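PDB 1TQ5: quercetin 2,3-dioxygenase from Escherichia coli, which catalyses in vitro the oxygen-dependent, metal-dependent cleavage of the flavonoid quercetin with release of carbon monoxide, though its physiological role is unknown. Local coordinates for residues 41-46 with 113-118; 117-122 with 154-159; 140-145 with 162-167; 166-171 with 218-223. All blocks are in the same frame, centred on the assembly; numbering follows the deposited sequence.

Contact 1 of 4, residues 41-46 with 113-118; sequences RVINDD and HLYQIW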
loop_
_atom_site.group_PDB
_atom_site.type_symbol
_atom_site.label_atom_id
_atom_site.label_comp_id
_atom_site.label_asym_id
_atom_site.label_seq_id
_atom_site.Cartn_x
_atom_site.Cartn_y
_atom_site.Cartn_z
ATOM N N ARG A 41 -3.420 7.840 2.983
ATOM C CA ARG A 41 -3.382 9.034 2.161
ATOM C C ARG A 41 -2.939 8.843 0.715
ATOM O O ARG A 41 -3.420 9.540 -0.176
ATOM C CB ARG A 41 -2.482 10.083 2.829
ATOM C CG ARG A 41 -2.972 10.559 4.201
ATOM C CD ARG A 41 -4.413 11.044 4.129
ATOM N NE ARG A 41 -4.841 11.717 5.350
ATOM C CZ ARG A 41 -4.371 12.891 5.764
ATOM N NH1 ARG A 41 -3.451 13.532 5.053
ATOM N NH2 ARG A 41 -4.823 13.428 6.890
ATOM N N VAL A 42 -2.033 7.901 0.481
ATOM C CA VAL A 42 -1.516 7.679 -0.865
ATOM C C VAL A 42 -1.328 6.205 -1.246
ATOM O O VAL A 42 -0.895 5.388 -0.431
ATOM C CB VAL A 42 -0.139 8.375 -1.030
ATOM C CG1 VAL A 42 0.380 8.203 -2.444
ATOM C CG2 VAL A 42 -0.244 9.855 -0.674
ATOM N N ILE A 43 -1.689 5.880 -2.485
ATOM C CA ILE A 43 -1.488 4.548 -3.051
ATOM C C ILE A 43 -1.109 4.802 -4.495
ATOM O O ILE A 43 -1.965 5.083 -5.346
ATOM C CB ILE A 43 -2.744 3.639 -3.048
ATOM C CG1 ILE A 43 -3.003 3.073 -1.656
ATOM C CG2 ILE A 43 -2.515 2.445 -3.988
ATOM C CD1 ILE A 43 -3.389 4.093 -0.652
ATOM N N ASN A 44 0.187 4.742 -4.763
ATOM C CA ASN A 44 0.671 4.951 -6.102
ATOM C C ASN A 44 1.184 3.633 -6.659
ATOM O O ASN A 44 1.969 2.930 -6.022
ATOM C CB ASN A 44 1.779 6.007 -6.124
ATOM C CG ASN A 44 1.254 7.407 -5.862
ATOM O OD1 ASN A 44 0.066 7.677 -6.044
ATOM N ND2 ASN A 44 2.141 8.308 -5.446
ATOM N N ASP A 45 0.690 3.304 -7.843
ATOM C CA ASP A 45 1.053 2.089 -8.559
ATOM C C ASP A 45 2.120 2.562 -9.541
ATOM O O ASP A 45 1.788 3.086 -10.603
ATOM C CB ASP A 45 -0.181 1.583 -9.307
ATOM C CG ASP A 45 0.028 0.232 -9.956
ATOM O OD1 ASP A 45 1.152 -0.037 -10.438
ATOM O OD2 ASP A 45 -0.950 -0.551 -10.000
ATOM N N ASP A 46 3.392 2.388 -9.185
ATOM C CA ASP A 46 4.494 2.861 -10.031
ATOM C C ASP A 46 5.287 1.814 -10.799
ATOM O O ASP A 46 5.602 0.740 -10.292
ATOM C CB ASP A 46 5.510 3.669 -9.208
ATOM C CG ASP A 46 4.875 4.796 -8.417
ATOM O OD1 ASP A 46 3.868 5.359 -8.885
ATOM O OD2 ASP A 46 5.401 5.127 -7.331
ATOM N N HIS A 113 8.315 -2.594 -10.696
ATOM C CA HIS A 113 6.897 -2.344 -10.481
ATOM C C HIS A 113 6.629 -2.391 -8.984
ATOM O O HIS A 113 6.868 -3.414 -8.333
ATOM C CB HIS A 113 6.060 -3.400 -11.199
ATOM C CG HIS A 113 4.590 -3.146 -11.141
ATOM N ND1 HIS A 113 3.664 -4.036 -11.635
ATOM C CD2 HIS A 113 3.883 -2.099 -10.652
ATOM C CE1 HIS A 113 2.449 -3.550 -11.453
ATOM N NE2 HIS A 113 2.555 -2.375 -10.859
ATOM N N LEU A 114 6.140 -1.288 -8.428
ATOM C CA LEU A 114 5.868 -1.246 -7.001
ATOM C C LEU A 114 4.690 -0.375 -6.590
ATOM O O LEU A 114 4.194 0.445 -7.366
ATOM C CB LEU A 114 7.114 -0.767 -6.251
ATOM C CG LEU A 114 7.647 0.634 -6.585
ATOM C CD1 LEU A 114 6.666 1.692 -6.128
ATOM C CD2 LEU A 114 8.982 0.846 -5.902
ATOM N N TYR A 115 4.241 -0.588 -5.357
ATOM C CA TYR A 115 3.178 0.206 -4.769
ATOM C C TYR A 115 3.870 1.103 -3.752
ATOM O O TYR A 115 4.689 0.633 -2.968
ATOM C CB TYR A 115 2.161 -0.663 -4.023
ATOM C CG TYR A 115 0.973 -1.111 -4.845
ATOM C CD1 TYR A 115 0.851 -2.434 -5.266
ATOM C CD2 TYR A 115 -0.045 -0.216 -5.179
ATOM C CE1 TYR A 115 -0.260 -2.858 -5.999
ATOM C CE2 TYR A 115 -1.159 -0.629 -5.913
ATOM C CZ TYR A 115 -1.260 -1.955 -6.318
ATOM O OH TYR A 115 -2.361 -2.377 -7.033
ATOM N N GLN A 116 3.562 2.392 -3.785
ATOM C CA GLN A 116 4.125 3.340 -2.825
ATOM C C GLN A 116 2.947 3.808 -1.982
ATOM O O GLN A 116 2.089 4.545 -2.460
ATOM C CB GLN A 116 4.770 4.528 -3.540
ATOM C CG GLN A 116 6.200 4.279 -3.976
ATOM C CD GLN A 116 7.153 4.138 -2.802
ATOM O OE1 GLN A 116 7.394 5.092 -2.059
ATOM N NE2 GLN A 116 7.695 2.944 -2.628
ATOM N N ILE A 117 2.916 3.367 -0.730
ATOM C CA ILE A 117 1.830 3.683 0.196
ATOM C C ILE A 117 2.219 4.695 1.279
ATOM O O ILE A 117 3.260 4.553 1.912
ATOM C CB ILE A 117 1.355 2.395 0.900
ATOM C CG1 ILE A 117 1.097 1.293 -0.138
ATOM C CG2 ILE A 117 0.118 2.677 1.734
ATOM C CD1 ILE A 117 0.070 1.654 -1.181
ATOM N N TRP A 118 1.374 5.702 1.499
ATOM C CA TRP A 118 1.631 6.709 2.531
ATOM C C TRP A 118 0.556 6.636 3.604
ATOM O O TRP A 118 -0.640 6.683 3.307
ATOM C CB TRP A 118 1.633 8.125 1.952
ATOM C CG TRP A 118 2.800 8.463 1.064
ATOM C CD1 TRP A 118 3.572 7.592 0.343
ATOM C CD2 TRP A 118 3.255 9.777 0.724
ATOM N NE1 TRP A 118 4.472 8.285 -0.429
ATOM C CE2 TRP A 118 4.299 9.627 -0.215
ATOM C CE3 TRP A 118 2.876 11.067 1.116
ATOM C CZ2 TRP A 118 4.972 10.723 -0.770
ATOM C CZ3 TRP A 118 3.543 12.156 0.564
ATOM C CH2 TRP A 118 4.580 11.975 -0.370
#
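A classic beta bulge marks one end of this antiparallel strand pair in the N-terminal cupin: the N atoms of Arg-41 and Val-42 both turn to Trp-118 O, the first at 3.0 Å, the second weakly. Val-42 and Trp-118 lie side by side, CB to CB 3.5 Å, and Val-42 CG2 rests over one indole face toward its rim, where a compact branched side chain suits a broad flat ring. On the opposite face of the sheet, Ile-43 CG1 presses on Ile-117 CD1 at 3.4 Å, a tight fit. At the other end His-113 CG stands anti to the backbone N (chi1 -174°), and NE2 donates to the syn side of Asp-45 OD1 at 2.8 Å, ring and carboxylate nearly coplanar. An alanine at His-113 would probably leave OD1 without this donor, although Arg-10 still forms a salt bridge with OD2. The Trp-118 ring also meets that of the metal-binding His-59, so the pair runs up to the metal site within a sheet typical of the cupin beta-barrel.

Contact 2 of 4, residues 117-122 with 154-159; sequences IWIMPE and LKVHQD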
loop_
_atom_site.group_PDB
_atom_site.type_symbol
_atom_site.label_atom_id
_atom_site.label_comp_id
_atom_site.label_asym_id
_atom_site.label_seq_id
_atom_site.Cartn_x
_atom_site.Cartn_y
_atom_site.Cartn_z
ATOM N N ILE A 117 2.916 3.367 -0.730
ATOM C CA ILE A 117 1.830 3.683 0.196
ATOM C C ILE A 117 2.219 4.695 1.279
ATOM O O ILE A 117 3.260 4.553 1.912
ATOM C CB ILE A 117 1.355 2.395 0.900
ATOM C CG1 ILE A 117 1.097 1.293 -0.138
ATOM C CG2 ILE A 117 0.118 2.677 1.734
ATOM C CD1 ILE A 117 0.070 1.654 -1.181
ATOM N N TRP A 118 1.374 5.702 1.499
ATOM C CA TRP A 118 1.631 6.709 2.531
ATOM C C TRP A 118 0.556 6.636 3.604
ATOM O O TRP A 118 -0.640 6.683 3.307
ATOM C CB TRP A 118 1.633 8.125 1.952
ATOM C CG TRP A 118 2.800 8.463 1.064
ATOM C CD1 TRP A 118 3.572 7.592 0.343
ATOM C CD2 TRP A 118 3.255 9.777 0.724
ATOM N NE1 TRP A 118 4.472 8.285 -0.429
ATOM C CE2 TRP A 118 4.299 9.627 -0.215
ATOM C CE3 TRP A 118 2.876 11.067 1.116
ATOM C CZ2 TRP A 118 4.972 10.723 -0.770
ATOM C CZ3 TRP A 118 3.543 12.156 0.564
ATOM C CH2 TRP A 118 4.580 11.975 -0.370
ATOM N N ILE A 119 0.989 6.524 4.854
ATOM C CA ILE A 119 0.066 6.449 5.973
ATOM C C ILE A 119 0.358 7.563 6.971
ATOM O O ILE A 119 1.481 7.698 7.453
ATOM C CB ILE A 119 0.175 5.082 6.667
ATOM C CG1 ILE A 119 -0.305 3.993 5.705
ATOM C CG2 ILE A 119 -0.655 5.066 7.960
ATOM C CD1 ILE A 119 -0.043 2.591 6.190
HETATM N N MSE A 120 -0.650 8.375 7.265
HETATM C CA MSE A 120 -0.469 9.464 8.216
HETATM C C MSE A 120 -0.218 8.909 9.610
HETATM O O MSE A 120 -0.988 8.098 10.107
HETATM C CB MSE A 120 -1.703 10.365 8.261
HETATM C CG MSE A 120 -1.632 11.396 9.373
HETATM SE SE MSE A 120 -3.085 12.438 9.502
HETATM C CE MSE A 120 -2.475 13.946 8.718
ATOM N N PRO A 121 0.870 9.340 10.259
ATOM C CA PRO A 121 1.144 8.836 11.605
ATOM C C PRO A 121 0.224 9.533 12.602
ATOM O O PRO A 121 -0.004 10.739 12.499
ATOM C CB PRO A 121 2.611 9.196 11.806
ATOM C CG PRO A 121 2.727 10.503 11.071
ATOM C CD PRO A 121 1.944 10.239 9.797
ATOM N N GLU A 122 -0.320 8.783 13.551
ATOM C CA GLU A 122 -1.210 9.382 14.537
ATOM C C GLU A 122 -0.398 10.255 15.481
ATOM O O GLU A 122 -0.937 11.139 16.148
ATOM C CB GLU A 122 -1.970 8.301 15.310
ATOM C CG GLU A 122 -1.111 7.315 16.077
ATOM C CD GLU A 122 -1.942 6.208 16.706
ATOM O OE1 GLU A 122 -2.901 6.529 17.442
ATOM O OE2 GLU A 122 -1.640 5.020 16.466
ATOM N N LEU A 154 5.531 -5.618 10.791
ATOM C CA LEU A 154 6.381 -4.445 10.953
ATOM C C LEU A 154 5.577 -3.385 11.698
ATOM O O LEU A 154 4.364 -3.264 11.507
ATOM C CB LEU A 154 6.809 -3.898 9.585
ATOM C CG LEU A 154 7.869 -4.665 8.788
ATOM C CD1 LEU A 154 7.980 -4.082 7.385
ATOM C CD2 LEU A 154 9.211 -4.582 9.507
ATOM N N LYS A 155 6.242 -2.613 12.551
ATOM C CA LYS A 155 5.541 -1.579 13.301
ATOM C C LYS A 155 5.170 -0.383 12.440
ATOM O O LYS A 155 5.914 0.020 11.549
ATOM C CB LYS A 155 6.380 -1.094 14.488
ATOM C CG LYS A 155 5.715 0.049 15.252
ATOM C CD LYS A 155 6.304 0.247 16.638
ATOM C CE LYS A 155 5.906 -0.884 17.574
ATOM N NZ LYS A 155 6.473 -0.704 18.945
ATOM N N VAL A 156 3.997 0.172 12.710
ATOM C CA VAL A 156 3.522 1.345 11.999
ATOM C C VAL A 156 3.016 2.276 13.093
ATOM O O VAL A 156 2.333 1.837 14.016
ATOM C CB VAL A 156 2.385 0.988 10.987
ATOM C CG1 VAL A 156 1.151 0.493 11.717
ATOM C CG2 VAL A 156 2.060 2.197 10.122
ATOM N N HIS A 157 3.384 3.551 13.008
ATOM C CA HIS A 157 2.978 4.540 14.003
ATOM C C HIS A 157 1.583 5.087 13.725
ATOM O O HIS A 157 1.396 6.287 13.524
ATOM C CB HIS A 157 3.991 5.686 14.035
ATOM C CG HIS A 157 5.359 5.263 14.469
ATOM N ND1 HIS A 157 5.633 4.827 15.748
ATOM C CD2 HIS A 157 6.528 5.195 13.790
ATOM C CE1 HIS A 157 6.911 4.510 15.838
ATOM N NE2 HIS A 157 7.477 4.723 14.664
ATOM N N GLN A 158 0.605 4.192 13.721
ATOM C CA GLN A 158 -0.775 4.565 13.464
ATOM C C GLN A 158 -1.652 3.400 13.899
ATOM O O GLN A 158 -1.246 2.241 13.797
ATOM C CB GLN A 158 -0.952 4.867 11.968
ATOM C CG GLN A 158 -2.357 5.251 11.517
ATOM C CD GLN A 158 -3.011 6.286 12.413
ATOM O OE1 GLN A 158 -3.593 5.948 13.442
ATOM N NE2 GLN A 158 -2.911 7.552 12.030
ATOM N N ASP A 159 -2.836 3.708 14.411
ATOM C CA ASP A 159 -3.763 2.676 14.859
ATOM C C ASP A 159 -4.337 1.964 13.638
ATOM O O ASP A 159 -5.523 2.094 13.334
ATOM C CB ASP A 159 -4.904 3.306 15.668
ATOM C CG ASP A 159 -5.872 2.272 16.217
ATOM O OD1 ASP A 159 -7.032 2.635 16.509
ATOM O OD2 ASP A 159 -5.468 1.098 16.369
#
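Gln-158 reaches over to Met-120 where the two cupins of this bicupin meet: the chain leaving strand 112-119 packs against an inverse gamma turn centred on His-157. The tight side belongs to Gln-158. Its CG is anti to the backbone N (chi1 179°), and a bend at chi2 (47°) turns CD back, while NE2 donates to O of the selenomethionine Met-120 at 2.8 Å, with that oxygen close to the amide plane. A glutamine suits the place because its aliphatic part is useful too: CG lies 3.9 Å from Ile-119 CG2. The turn presents His-157 O to Glu-122 N at 3.0 Å, and Pro-121, which has no N-H to give, leans CB on the same oxygen at 3.6 Å. An alanine in place of Gln-158 would probably leave Met-120 O without its side-chain donor and open a gap beside Ile-119. Toward solvent the contact is looser. The exposed Glu-122 crosses Gln-158 obliquely, its CB 3.4 Å from OE1 of that amide, and its carboxylate lies near Asp-159, a like charge that gives it no salt bridge. Gln-158 OE1 itself turns back to accept from Asp-159 N at 2.6 Å.

Contact 3 of 4, residues 140-145 with 162-167; sequences GKQLVL and LYRWAL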
loop_
_atom_site.group_PDB
_atom_site.type_symbol
_atom_site.label_atom_id
_atom_site.label_comp_id
_atom_site.label_asym_id
_atom_site.label_seq_id
_atom_site.Cartn_x
_atom_site.Cartn_y
_atom_site.Cartn_z
ATOM N N GLY A 140 -2.421 -17.437 2.821
ATOM C CA GLY A 140 -3.236 -17.137 3.982
ATOM C C GLY A 140 -3.274 -15.656 4.310
ATOM O O GLY A 140 -2.795 -14.824 3.537
ATOM N N LYS A 141 -3.847 -15.335 5.467
ATOM C CA LYS A 141 -3.968 -13.959 5.936
ATOM C C LYS A 141 -2.721 -13.588 6.739
ATOM O O LYS A 141 -2.600 -13.929 7.918
ATOM C CB LYS A 141 -5.219 -13.833 6.808
ATOM C CG LYS A 141 -5.556 -12.428 7.264
ATOM C CD LYS A 141 -6.838 -12.451 8.086
ATOM C CE LYS A 141 -7.279 -11.055 8.487
ATOM N NZ LYS A 141 -8.583 -11.072 9.216
ATOM N N GLN A 142 -1.799 -12.887 6.089
ATOM C CA GLN A 142 -0.543 -12.485 6.713
ATOM C C GLN A 142 -0.535 -11.028 7.165
ATOM O O GLN A 142 -0.888 -10.131 6.403
ATOM C CB GLN A 142 0.604 -12.730 5.734
ATOM C CG GLN A 142 1.973 -12.379 6.270
ATOM C CD GLN A 142 3.067 -12.650 5.256
ATOM O OE1 GLN A 142 3.165 -11.969 4.233
ATOM N NE2 GLN A 142 3.892 -13.653 5.531
ATOM N N LEU A 143 -0.117 -10.800 8.406
ATOM C CA LEU A 143 -0.054 -9.457 8.975
ATOM C C LEU A 143 1.252 -8.769 8.577
ATOM O O LEU A 143 2.340 -9.253 8.892
ATOM C CB LEU A 143 -0.158 -9.545 10.497
ATOM C CG LEU A 143 -0.254 -8.245 11.292
ATOM C CD1 LEU A 143 -1.506 -7.474 10.883
ATOM C CD2 LEU A 143 -0.289 -8.574 12.776
ATOM N N VAL A 144 1.141 -7.635 7.889
ATOM C CA VAL A 144 2.316 -6.898 7.428
ATOM C C VAL A 144 2.665 -5.706 8.312
ATOM O O VAL A 144 3.837 -5.486 8.633
ATOM C CB VAL A 144 2.113 -6.407 5.978
ATOM C CG1 VAL A 144 3.326 -5.613 5.516
ATOM C CG2 VAL A 144 1.887 -7.603 5.058
ATOM N N LEU A 145 1.654 -4.930 8.689
ATOM C CA LEU A 145 1.857 -3.771 9.552
ATOM C C LEU A 145 0.916 -3.864 10.746
ATOM O O LEU A 145 -0.192 -4.381 10.631
ATOM C CB LEU A 145 1.575 -2.466 8.801
ATOM C CG LEU A 145 2.408 -2.118 7.566
ATOM C CD1 LEU A 145 1.931 -0.783 7.004
ATOM C CD2 LEU A 145 3.885 -2.049 7.933
ATOM N N LEU A 162 -2.410 -3.863 8.462
ATOM C CA LEU A 162 -2.364 -4.148 7.035
ATOM C C LEU A 162 -2.085 -5.634 6.860
ATOM O O LEU A 162 -1.153 -6.176 7.453
ATOM C CB LEU A 162 -1.255 -3.341 6.344
ATOM C CG LEU A 162 -0.987 -3.669 4.865
ATOM C CD1 LEU A 162 -2.235 -3.394 4.022
ATOM C CD2 LEU A 162 0.194 -2.839 4.358
ATOM N N TYR A 163 -2.908 -6.288 6.053
ATOM C CA TYR A 163 -2.757 -7.708 5.787
ATOM C C TYR A 163 -2.544 -7.944 4.300
ATOM O O TYR A 163 -3.084 -7.214 3.465
ATOM C CB TYR A 163 -4.019 -8.469 6.190
ATOM C CG TYR A 163 -4.395 -8.389 7.646
ATOM C CD1 TYR A 163 -4.053 -9.413 8.528
ATOM C CD2 TYR A 163 -5.115 -7.304 8.141
ATOM C CE1 TYR A 163 -4.424 -9.360 9.866
ATOM C CE2 TYR A 163 -5.489 -7.238 9.476
ATOM C CZ TYR A 163 -5.141 -8.271 10.333
ATOM O OH TYR A 163 -5.507 -8.210 11.661
ATOM N N ARG A 164 -1.736 -8.947 3.979
ATOM C CA ARG A 164 -1.535 -9.350 2.596
ATOM C C ARG A 164 -2.301 -10.670 2.587
ATOM O O ARG A 164 -1.950 -11.603 3.306
ATOM C CB ARG A 164 -0.064 -9.591 2.268
ATOM C CG ARG A 164 0.119 -10.183 0.879
ATOM C CD ARG A 164 1.572 -10.200 0.430
ATOM N NE ARG A 164 2.453 -10.935 1.333
ATOM C CZ ARG A 164 3.745 -11.142 1.096
ATOM N NH1 ARG A 164 4.481 -11.817 1.968
ATOM N NH2 ARG A 164 4.301 -10.676 -0.017
ATOM N N TRP A 165 -3.357 -10.732 1.785
ATOM C CA TRP A 165 -4.214 -11.906 1.730
ATOM C C TRP A 165 -4.127 -12.648 0.399
ATOM O O TRP A 165 -4.573 -12.143 -0.633
ATOM C CB TRP A 165 -5.662 -11.462 1.965
ATOM C CG TRP A 165 -6.498 -12.409 2.765
ATOM C CD1 TRP A 165 -6.451 -13.774 2.742
ATOM C CD2 TRP A 165 -7.541 -12.059 3.679
ATOM N NE1 TRP A 165 -7.401 -14.296 3.587
ATOM C CE2 TRP A 165 -8.085 -13.265 4.175
ATOM C CE3 TRP A 165 -8.071 -10.843 4.129
ATOM C CZ2 TRP A 165 -9.134 -13.289 5.101
ATOM C CZ3 TRP A 165 -9.115 -10.866 5.050
ATOM C CH2 TRP A 165 -9.633 -12.084 5.525
ATOM N N ALA A 166 -3.552 -13.846 0.420
ATOM C CA ALA A 166 -3.452 -14.647 -0.793
ATOM C C ALA A 166 -4.604 -15.647 -0.767
ATOM O O ALA A 166 -4.781 -16.371 0.210
ATOM C CB ALA A 166 -2.113 -15.377 -0.846
ATOM N N LEU A 167 -5.397 -15.674 -1.832
ATOM C CA LEU A 167 -6.535 -16.585 -1.905
ATOM C C LEU A 167 -6.541 -17.410 -3.181
ATOM O O LEU A 167 -6.335 -16.887 -4.272
ATOM C CB LEU A 167 -7.854 -15.809 -1.820
ATOM C CG LEU A 167 -8.177 -15.044 -0.537
ATOM C CD1 LEU A 167 -9.497 -14.324 -0.717
ATOM C CD2 LEU A 167 -8.252 -15.997 0.644
#
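Lys-141 threads between Tyr-163 and Trp-165 on one face of an antiparallel strand pair in the C-terminal cupin sheet. Fully extended, with CG anti to the backbone N (chi1 -174°), it suits the slot because four methylenes can lie on aromatic rings before the charge begins. CB starts 3.9 Å from Trp-165 NE1. CG sits above the middle of the indole and also comes within 3.6 Å of Tyr-163 CD1. CD makes a CH-pi contact, 3.9 Å from the centroid of the six-membered ring of Trp-165, and CE makes another over the phenol face, 3.7 Å from the Tyr-163 centroid. NZ ends above that same face in a cation-pi contact at 4.7 Å. Leu-143 CD1 covers the opposite face, so the phenol is held between two aliphatic groups while its OH bonds to Glu-161. On the other side of the sheet, Leu-145 and Leu-162 pack side by side near a classic beta bulge, in which Val-144 N bonds to Leu-162 O at 2.8 Å and Leu-145 N adds a weak bond to it. There too Gln-142 lies alongside Arg-164, the amide and guanidinium nearly coplanar, and NH1 meets a lone pair of Gln-142 OE1 at 2.6 Å.

Contact 4 of 4, residues 166-171 with 218-223; sequences ALLKDE and DSDSEV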
loop_
_atom_site.group_PDB
_atom_site.type_symbol
_atom_site.label_atom_id
_atom_site.label_comp_id
_atom_site.label_asym_id
_atom_site.label_seq_id
_atom_site.Cartn_x
_atom_site.Cartn_y
_atom_site.Cartn_z
ATOM N N ALA A 166 -3.552 -13.846 0.420
ATOM C CA ALA A 166 -3.452 -14.647 -0.793
ATOM C C ALA A 166 -4.604 -15.647 -0.767
ATOM O O ALA A 166 -4.781 -16.371 0.210
ATOM C CB ALA A 166 -2.113 -15.377 -0.846
ATOM N N LEU A 167 -5.397 -15.674 -1.832
ATOM C CA LEU A 167 -6.535 -16.585 -1.905
ATOM C C LEU A 167 -6.541 -17.410 -3.181
ATOM O O LEU A 167 -6.335 -16.887 -4.272
ATOM C CB LEU A 167 -7.854 -15.809 -1.820
ATOM C CG LEU A 167 -8.177 -15.044 -0.537
ATOM C CD1 LEU A 167 -9.497 -14.324 -0.717
ATOM C CD2 LEU A 167 -8.252 -15.997 0.644
ATOM N N LEU A 168 -6.779 -18.705 -3.032
ATOM C CA LEU A 168 -6.843 -19.602 -4.176
ATOM C C LEU A 168 -8.241 -19.477 -4.768
ATOM O O LEU A 168 -9.149 -18.955 -4.122
ATOM C CB LEU A 168 -6.594 -21.046 -3.730
ATOM C CG LEU A 168 -5.201 -21.333 -3.168
ATOM C CD1 LEU A 168 -5.177 -22.718 -2.539
ATOM C CD2 LEU A 168 -4.168 -21.213 -4.280
ATOM N N LYS A 169 -8.411 -19.955 -5.993
ATOM C CA LYS A 169 -9.706 -19.898 -6.654
ATOM C C LYS A 169 -10.760 -20.592 -5.790
ATOM O O LYS A 169 -10.482 -21.613 -5.159
ATOM C CB LYS A 169 -9.616 -20.573 -8.023
ATOM C CG LYS A 169 -10.877 -20.472 -8.863
ATOM C CD LYS A 169 -10.669 -21.113 -10.225
ATOM C CE LYS A 169 -11.896 -20.945 -11.111
ATOM N NZ LYS A 169 -11.725 -21.624 -12.430
ATOM N N ASP A 170 -11.961 -20.023 -5.755
ATOM C CA ASP A 170 -13.070 -20.570 -4.975
ATOM C C ASP A 170 -12.878 -20.530 -3.459
ATOM O O ASP A 170 -13.676 -21.100 -2.713
ATOM C CB ASP A 170 -13.371 -22.007 -5.411
ATOM C CG ASP A 170 -14.119 -22.076 -6.732
ATOM O OD1 ASP A 170 -13.587 -21.590 -7.753
ATOM O OD2 ASP A 170 -15.245 -22.618 -6.747
ATOM N N GLU A 171 -11.825 -19.864 -2.999
ATOM C CA GLU A 171 -11.574 -19.755 -1.567
ATOM C C GLU A 171 -12.383 -18.588 -1.011
ATOM O O GLU A 171 -12.797 -17.702 -1.755
ATOM C CB GLU A 171 -10.081 -19.540 -1.299
ATOM C CG GLU A 171 -9.736 -19.276 0.160
ATOM C CD GLU A 171 -8.237 -19.258 0.420
ATOM O OE1 GLU A 171 -7.837 -18.982 1.573
ATOM O OE2 GLU A 171 -7.461 -19.525 -0.524
ATOM N N ASP A 218 -12.555 -15.413 -7.232
ATOM C CA ASP A 218 -13.056 -15.985 -8.475
ATOM C C ASP A 218 -11.912 -16.638 -9.252
ATOM O O ASP A 218 -12.132 -17.421 -10.180
ATOM C CB ASP A 218 -13.731 -14.894 -9.314
ATOM C CG ASP A 218 -14.762 -14.103 -8.518
ATOM O OD1 ASP A 218 -15.678 -14.724 -7.934
ATOM O OD2 ASP A 218 -14.658 -12.857 -8.476
ATOM N N SER A 219 -10.689 -16.294 -8.860
ATOM C CA SER A 219 -9.472 -16.841 -9.447
ATOM C C SER A 219 -8.402 -16.640 -8.380
ATOM O O SER A 219 -8.637 -15.916 -7.415
ATOM C CB SER A 219 -9.098 -16.095 -10.734
ATOM O OG SER A 219 -8.920 -14.708 -10.506
ATOM N N ASP A 220 -7.249 -17.289 -8.519
ATOM C CA ASP A 220 -6.190 -17.113 -7.530
ATOM C C ASP A 220 -5.958 -15.613 -7.437
ATOM O O ASP A 220 -5.774 -14.949 -8.453
ATOM C CB ASP A 220 -4.896 -17.804 -7.969
ATOM C CG ASP A 220 -5.079 -19.289 -8.209
ATOM O OD1 ASP A 220 -5.662 -19.965 -7.333
ATOM O OD2 ASP A 220 -4.632 -19.779 -9.269
ATOM N N SER A 221 -5.966 -15.077 -6.227
ATOM C CA SER A 221 -5.786 -13.645 -6.070
ATOM C C SER A 221 -4.943 -13.277 -4.866
ATOM O O SER A 221 -4.527 -14.135 -4.084
ATOM C CB SER A 221 -7.156 -12.973 -5.924
ATOM O OG SER A 221 -8.037 -13.364 -6.962
ATOM N N GLU A 222 -4.695 -11.979 -4.734
ATOM C CA GLU A 222 -3.959 -11.440 -3.602
ATOM C C GLU A 222 -4.453 -10.019 -3.403
ATOM O O GLU A 222 -4.531 -9.243 -4.355
ATOM C CB GLU A 222 -2.453 -11.430 -3.858
ATOM C CG GLU A 222 -1.657 -10.843 -2.692
ATOM C CD GLU A 222 -0.157 -10.900 -2.912
ATOM O OE1 GLU A 222 0.370 -12.018 -3.114
ATOM O OE2 GLU A 222 0.497 -9.832 -2.879
ATOM N N VAL A 223 -4.822 -9.696 -2.170
ATOM C CA VAL A 223 -5.292 -8.360 -1.850
ATOM C C VAL A 223 -4.594 -7.855 -0.610
ATOM O O VAL A 223 -4.100 -8.635 0.210
ATOM C CB VAL A 223 -6.817 -8.317 -1.574
ATOM C CG1 VAL A 223 -7.588 -8.775 -2.800
ATOM C CG2 VAL A 223 -7.153 -9.184 -0.364
#
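The carboxylate of Asp-220 is met from above its plane by Lys-169 N, which donates to OD1 at 3.1 Å; Leu-168 crosses it obliquely, CD2 3.6 Å from the same oxygen. The second carboxylate, that of Glu-171, is approached on its anti side: Leu-168 N donates to OE2 at 2.7 Å. Both acids grip the backbone of a type II beta turn, Leu-168 to Glu-171, where an antiparallel pair of the C-terminal cupin sheet runs out into loops. Short and long acids suit their places here: Asp-220 reaches across to the turn, whereas Glu-171, extended, reaches back to its start. Asp-170 takes the positive phi (66°) that the third position of such a turn requires. Before the turn, Leu-167 and Ser-221 form a hydrogen-bonded pair, with Leu-167 N to Ser-221 O at 2.9 Å and Ser-221 N to Leu-167 O at 2.7 Å. Within the turn, the extended Lys-169 lays its methylenes by the backbone of Asp-218, CG 3.6 Å from Asp-218 O. Asp-218 itself turns away, its side chain about 4 Å from a bound cadmium ion. A serine fits the first strand position because its short hydroxyl folds back, Ser-221 OG donating to Ser-219 O at 2.7 Å.

Contact 1 is the buried one, deep in the N-terminal cupin, and it alone of the four runs up to the annotated metal site. Contact 2 shares strand 112-119 with it but leaves the sheet, joining the two cupins through loop backbone and one amide. Contacts 3 and 4 lie in the second cupin and share strand 161-167, which is flanked by 141-146 and 221-228; Trp-165 N probably bonds to Val-223 O between them. Contact 2 reaches this sheet too, where Leu-154 N probably bonds to Val-144 O. Chemistry follows place: aliphatic and aromatic packing with strand bonds in contacts 1 and 3, carboxylates holding turn backbone at the more exposed contact 4.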